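Local coordinates for protein C2 toxin component I (Clostridium botulinum, PDB 2J3Z) that serves as the enzymatic component of the binary C2 toxin, an ADP-ribosyltransferase that, as in related clostridial binary toxins, probably modifies actin, at residues 138-143 against 192-197; 161-166 against 208-213. The protein carries 1 engineered substitution. All coordinates share one frame; numbering follows the deposited sequence.

Contact 1 of 2, residues 138-143 against 192-197; sequences NQEYTK and SIIPES
Y141 and I193 form an antiparallel hydrogen-bonded pair, Y141 N to I193 O and I193 N to Y141 O both at 2.9 Å, and beside it T142 and S192 make a non-hydrogen-bonded pair. The two-residue strand 141-142 thus closes one margin of the mixed sheet in the N-terminal of two ADP-ribosyltransferase-like regions, an example of a short edge strand joined to a long neighbour. One more backbone bond, N138 N to P195 O at 2.8 Å, ties the loop ahead of the strand to the same partner.

On the side of the sheet carrying S192, E140 reaches across the contact. With CG anti to the backbone N (chi1 -174°) and the chain extended beyond it, the carboxylate is carried to S192, whose OG donates to E140 OE2 at 2.5 Å, from the anti side and 16° out of the carboxylate plane. On its way E140 crosses I194, E140 CG lying 3.8 Å from I194 CG1. The Y141 ring goes to the other side, where P195 lies at its edge. Q139 OE1 accepts from E140 N as well as from R368, while its NE2 goes to E424, linking this margin to the C-terminal ADP-ribosyltransferase region; T142 bonds to E218. At the loop end, a water donates both to N138 OD1 at 2.7 Å and to E196 O at 2.8 Å.

Contact 2 of 2, residues 161-166 against 208-213; sequences PVIVKT and YILIEG
I163 lies obliquely against the Y208 ring, and this pairing lies within a parallel ladder that begins with I209 N bonded to P161 O. The ladder joins strands 162-168 and 206-216, adjacent members of the mixed sheet in the N-terminal ADP-ribosyltransferase-like region. The paired segments 162-166 and 208-213 run 16° from exactly parallel, and their backbone bonds follow the regular parallel pattern, in which I163 gives its N-H to I209 O and accepts from I211 N.

The I163 side chain uses both branches. CG1, anti to the carbonyl carbon, carries I163 CD1 to 3.6 Å from Y208 CG; I163 CG2 instead meets L210 CD1 at 3.9 Å. R116 makes a cation-pi contact with the same ring. Farther along this face, K165 and E212 lie side by side and point the same way. The lysine chain is extended while the glutamate bends at chi2 (-93°), which lays its carboxylate beside the lysine methylenes, with E212 OE2 3.6 Å from K165 CD. The opposite charges remain apart, K165 NZ standing 4.7 Å from E212 OE1, so any attraction between them is probably a modest one.

The other face is wholly aliphatic here. V162 CG2 is met by I211 CD1 at 3.9 Å and by I209 CB at 4.1 Å, both side chains crossing it obliquely, and helix 126-136 covers I209 and I211. At the end of the ladder T166 adds a side-chain bond to the backbone series: T166 OG1 donates to G213 O at 2.9 Å from above the carbonyl plane, 51° out of it.

How the contacts relate
Contacts 1 and 2 illustrate how one sheet varies its chemistry from margin to interior. Strands 192-203 and 206-216 are neighbours, so the two contacts adjoin: E196 N probably bonds to E212 O at 2.8 Å, and E196 and S197 both face E212 in a classic beta bulge. Both contacts are largely buried, but contact 1 is antiparallel, has an exposed loop residue at one end and adds a serine-carboxylate bond and a bridging water to its backbone bonds. Contact 2, farther inside the sheet, is parallel and buries more surface, 607 against 425 Å², with isoleucine, valine and leucine side chains prominent beside Y208 and a K165-E212 pair. I193 CD1 packs against T166 OG1, bridging the two directly.

Contact 1 of 2, residues 138-143 against 192-197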
loop_
_atom_site.group_PDB
_atom_site.type_symbol
_atom_site.label_atom_id
_atom_site.label_comp_id
_atom_site.label_asym_id
_atom_site.label_seq_id
_atom_site.Cartn_x
_atom_site.Cartn_y
_atom_site.Cartn_z
ATOM N N ASN A 138 -9.266 -5.335 12.485
ATOM C CA ASN A 138 -9.956 -4.116 12.038
ATOM C C ASN A 138 -9.006 -3.170 11.342
ATOM O O ASN A 138 -9.366 -2.050 11.015
ATOM C CB ASN A 138 -10.710 -3.436 13.203
ATOM C CG ASN A 138 -11.861 -4.276 13.702
ATOM O OD1 ASN A 138 -12.360 -5.139 12.971
ATOM N ND2 ASN A 138 -12.296 -4.039 14.945
ATOM N N GLN A 139 -7.783 -3.627 11.132
ATOM C CA GLN A 139 -6.797 -2.903 10.356
ATOM C C GLN A 139 -6.962 -3.282 8.883
ATOM O O GLN A 139 -7.352 -4.371 8.573
ATOM C CB GLN A 139 -5.377 -3.236 10.860
ATOM C CG GLN A 139 -4.234 -2.443 10.217
ATOM C CD GLN A 139 -4.402 -0.944 10.336
ATOM O OE1 GLN A 139 -5.065 -0.333 9.500
ATOM N NE2 GLN A 139 -3.804 -0.343 11.371
ATOM N N GLU A 140 -6.656 -2.375 7.975
ATOM C CA GLU A 140 -6.802 -2.639 6.563
ATOM C C GLU A 140 -5.416 -2.728 5.967
ATOM O O GLU A 140 -4.621 -1.809 6.146
ATOM C CB GLU A 140 -7.609 -1.518 5.892
ATOM C CG GLU A 140 -7.955 -1.773 4.416
ATOM C CD GLU A 140 -9.101 -0.908 3.891
ATOM O OE1 GLU A 140 -9.697 -0.128 4.663
ATOM O OE2 GLU A 140 -9.402 -1.017 2.689
ATOM N N TYR A 141 -5.139 -3.846 5.295
ATOM C CA TYR A 141 -3.868 -4.099 4.630
ATOM C C TYR A 141 -4.038 -4.275 3.112
ATOM O O TYR A 141 -4.739 -5.183 2.658
ATOM C CB TYR A 141 -3.187 -5.350 5.200
ATOM C CG TYR A 141 -2.884 -5.234 6.664
ATOM C CD1 TYR A 141 -1.729 -4.577 7.110
ATOM C CD2 TYR A 141 -3.776 -5.747 7.609
ATOM C CE1 TYR A 141 -1.462 -4.462 8.464
ATOM C CE2 TYR A 141 -3.514 -5.647 8.952
ATOM C CZ TYR A 141 -2.355 -4.997 9.376
ATOM O OH TYR A 141 -2.114 -4.876 10.727
ATOM N N THR A 142 -3.387 -3.412 2.355
ATOM C CA THR A 142 -3.427 -3.460 0.899
ATOM C C THR A 142 -2.401 -4.428 0.306
ATOM O O THR A 142 -1.223 -4.430 0.656
ATOM C CB THR A 142 -3.279 -2.024 0.291
ATOM O OG1 THR A 142 -4.432 -1.242 0.645
ATOM C CG2 THR A 142 -3.152 -2.059 -1.245
ATOM N N LYS A 143 -2.873 -5.281 -0.587
ATOM C CA LYS A 143 -1.958 -6.076 -1.400
ATOM C C LYS A 143 -1.578 -5.313 -2.668
ATOM O O LYS A 143 -2.354 -5.229 -3.619
ATOM C CB LYS A 143 -2.527 -7.471 -1.710
ATOM C CG LYS A 143 -1.432 -8.396 -2.185
ATOM C CD LYS A 143 -1.626 -9.825 -1.791
ATOM C CE LYS A 143 -0.550 -10.701 -2.466
ATOM N NZ LYS A 143 0.731 -10.849 -1.732
ATOM N N SER A 192 -7.524 -4.672 -0.663
ATOM C CA SER A 192 -7.145 -4.833 0.713
ATOM C C SER A 192 -7.920 -5.948 1.409
ATOM O O SER A 192 -8.978 -6.407 0.949
ATOM C CB SER A 192 -7.296 -3.521 1.463
ATOM O OG SER A 192 -8.636 -3.092 1.422
ATOM N N ILE A 193 -7.355 -6.405 2.516
ATOM C CA ILE A 193 -8.072 -7.254 3.425
ATOM C C ILE A 193 -8.219 -6.502 4.751
ATOM O O ILE A 193 -7.296 -5.817 5.201
ATOM C CB ILE A 193 -7.391 -8.655 3.570
ATOM C CG1 ILE A 193 -8.361 -9.674 4.159
ATOM C CG2 ILE A 193 -6.088 -8.598 4.359
ATOM C CD1 ILE A 193 -9.400 -10.172 3.141
ATOM N N ILE A 194 -9.392 -6.613 5.351
ATOM C CA ILE A 194 -9.628 -6.124 6.705
ATOM C C ILE A 194 -9.853 -7.323 7.626
ATOM O O ILE A 194 -10.915 -7.956 7.585
ATOM C CB ILE A 194 -10.850 -5.220 6.722
ATOM C CG1 ILE A 194 -10.627 -4.069 5.715
ATOM C CG2 ILE A 194 -11.158 -4.749 8.164
ATOM C CD1 ILE A 194 -11.888 -3.403 5.214
ATOM N N PRO A 195 -8.843 -7.693 8.426
ATOM C CA PRO A 195 -9.092 -8.855 9.275
ATOM C C PRO A 195 -10.143 -8.612 10.372
ATOM O O PRO A 195 -10.105 -7.611 11.105
ATOM C CB PRO A 195 -7.695 -9.168 9.849
ATOM C CG PRO A 195 -6.722 -8.474 8.856
ATOM C CD PRO A 195 -7.457 -7.212 8.559
ATOM N N GLU A 196 -11.090 -9.531 10.458
ATOM C CA GLU A 196 -12.216 -9.360 11.360
ATOM C C GLU A 196 -12.193 -10.279 12.560
ATOM O O GLU A 196 -12.691 -9.923 13.629
ATOM C CB GLU A 196 -13.521 -9.514 10.597
ATOM C CG GLU A 196 -13.799 -8.336 9.673
ATOM C CD GLU A 196 -14.969 -8.621 8.753
ATOM O OE1 GLU A 196 -15.311 -9.822 8.582
ATOM O OE2 GLU A 196 -15.544 -7.657 8.190
ATOM N N SER A 197 -11.636 -11.469 12.367
ATOM C CA SER A 197 -11.352 -12.390 13.455
ATOM C C SER A 197 -10.087 -13.199 13.145
ATOM O O SER A 197 -9.648 -13.321 11.992
ATOM C CB SER A 197 -12.544 -13.313 13.754
ATOM O OG SER A 197 -12.849 -14.143 12.649
HETATM O O HOH W 1 -13.805 -7.381 13.378
#

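Contact 2 of 2, residues 161-166 against 208-213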
loop_
_atom_site.group_PDB
_atom_site.type_symbol
_atom_site.label_atom_id
_atom_site.label_comp_id
_atom_site.label_asym_id
_atom_site.label_seq_id
_atom_site.Cartn_x
_atom_site.Cartn_y
_atom_site.Cartn_z
ATOM N N PRO A 161 2.154 -19.408 8.111
ATOM C CA PRO A 161 1.467 -19.667 9.413
ATOM C C PRO A 161 0.102 -18.980 9.560
ATOM O O PRO A 161 -0.493 -18.909 10.652
ATOM C CB PRO A 161 2.459 -19.112 10.445
ATOM C CG PRO A 161 3.212 -18.053 9.733
ATOM C CD PRO A 161 3.158 -18.330 8.236
ATOM N N VAL A 162 -0.396 -18.498 8.437
ATOM C CA VAL A 162 -1.555 -17.659 8.420
ATOM C C VAL A 162 -2.421 -18.150 7.285
ATOM O O VAL A 162 -1.895 -18.493 6.208
ATOM C CB VAL A 162 -1.071 -16.167 8.288
ATOM C CG1 VAL A 162 -1.536 -15.487 7.019
ATOM C CG2 VAL A 162 -1.365 -15.355 9.591
ATOM N N ILE A 163 -3.731 -18.241 7.538
ATOM C CA ILE A 163 -4.714 -18.576 6.500
ATOM C C ILE A 163 -5.749 -17.484 6.468
ATOM O O ILE A 163 -6.473 -17.275 7.457
ATOM C CB ILE A 163 -5.439 -19.944 6.722
ATOM C CG1 ILE A 163 -4.471 -21.119 6.692
ATOM C CG2 ILE A 163 -6.528 -20.175 5.666
ATOM C CD1 ILE A 163 -5.066 -22.347 7.341
ATOM N N VAL A 164 -5.816 -16.798 5.328
ATOM C CA VAL A 164 -6.697 -15.653 5.202
ATOM C C VAL A 164 -7.859 -15.974 4.282
ATOM O O VAL A 164 -7.699 -15.976 3.046
ATOM C CB VAL A 164 -5.957 -14.370 4.720
ATOM C CG1 VAL A 164 -6.829 -13.152 4.975
ATOM C CG2 VAL A 164 -4.639 -14.211 5.443
ATOM N N LYS A 165 -9.015 -16.215 4.900
ATOM C CA LYS A 165 -10.227 -16.580 4.184
ATOM C C LYS A 165 -11.145 -15.385 3.956
ATOM O O LYS A 165 -11.441 -14.604 4.889
ATOM C CB LYS A 165 -10.968 -17.661 4.937
ATOM C CG LYS A 165 -12.079 -18.336 4.148
ATOM C CD LYS A 165 -12.887 -19.199 5.126
ATOM C CE LYS A 165 -13.958 -20.002 4.430
ATOM N NZ LYS A 165 -14.321 -21.165 5.301
ATOM N N THR A 166 -11.597 -15.253 2.716
ATOM C CA THR A 166 -12.406 -14.116 2.302
ATOM C C THR A 166 -13.388 -14.473 1.181
ATOM O O THR A 166 -13.407 -15.623 0.679
ATOM C CB THR A 166 -11.505 -12.896 1.901
ATOM O OG1 THR A 166 -12.302 -11.718 1.790
ATOM C CG2 THR A 166 -10.764 -13.133 0.585
ATOM N N TYR A 208 -2.191 -22.938 12.517
ATOM C CA TYR A 208 -2.317 -21.728 11.729
ATOM C C TYR A 208 -3.197 -20.734 12.446
ATOM O O TYR A 208 -4.029 -21.104 13.276
ATOM C CB TYR A 208 -2.899 -21.977 10.343
ATOM C CG TYR A 208 -2.200 -23.004 9.481
ATOM C CD1 TYR A 208 -1.530 -22.609 8.320
ATOM C CD2 TYR A 208 -2.277 -24.369 9.774
ATOM C CE1 TYR A 208 -0.912 -23.539 7.509
ATOM C CE2 TYR A 208 -1.658 -25.311 8.965
ATOM C CZ TYR A 208 -0.980 -24.887 7.838
ATOM O OH TYR A 208 -0.358 -25.802 7.018
ATOM N N ILE A 209 -2.967 -19.463 12.144
ATOM C CA ILE A 209 -3.925 -18.416 12.492
ATOM C C ILE A 209 -4.910 -18.319 11.316
ATOM O O ILE A 209 -4.537 -17.922 10.200
ATOM C CB ILE A 209 -3.241 -17.054 12.799
ATOM C CG1 ILE A 209 -2.339 -17.209 14.025
ATOM C CG2 ILE A 209 -4.300 -15.966 13.041
ATOM C CD1 ILE A 209 -1.491 -16.012 14.343
ATOM N N LEU A 210 -6.148 -18.732 11.574
ATOM C CA LEU A 210 -7.213 -18.614 10.585
ATOM C C LEU A 210 -7.809 -17.231 10.725
ATOM O O LEU A 210 -8.341 -16.870 11.769
ATOM C CB LEU A 210 -8.287 -19.698 10.769
ATOM C CG LEU A 210 -9.568 -19.660 9.910
ATOM C CD1 LEU A 210 -9.245 -19.844 8.416
ATOM C CD2 LEU A 210 -10.558 -20.712 10.396
ATOM N N ILE A 211 -7.683 -16.451 9.669
ATOM C CA ILE A 211 -8.240 -15.119 9.654
ATOM C C ILE A 211 -9.445 -15.073 8.706
ATOM O O ILE A 211 -9.401 -15.589 7.598
ATOM C CB ILE A 211 -7.167 -14.094 9.278
ATOM C CG1 ILE A 211 -5.982 -14.213 10.240
ATOM C CG2 ILE A 211 -7.733 -12.686 9.284
ATOM C CD1 ILE A 211 -4.759 -13.465 9.774
ATOM N N GLU A 212 -10.549 -14.507 9.185
ATOM C CA GLU A 212 -11.692 -14.221 8.324
ATOM C C GLU A 212 -11.639 -12.711 8.099
ATOM O O GLU A 212 -11.636 -11.919 9.075
ATOM C CB GLU A 212 -13.016 -14.627 8.984
ATOM C CG GLU A 212 -13.056 -16.054 9.558
ATOM C CD GLU A 212 -13.601 -17.126 8.603
ATOM O OE1 GLU A 212 -13.613 -18.323 8.990
ATOM O OE2 GLU A 212 -14.030 -16.793 7.478
ATOM N N GLY A 213 -11.554 -12.335 6.819
ATOM C CA GLY A 213 -11.451 -10.938 6.403
ATOM C C GLY A 213 -12.433 -10.526 5.312
ATOM O O GLY A 213 -12.936 -11.369 4.557
#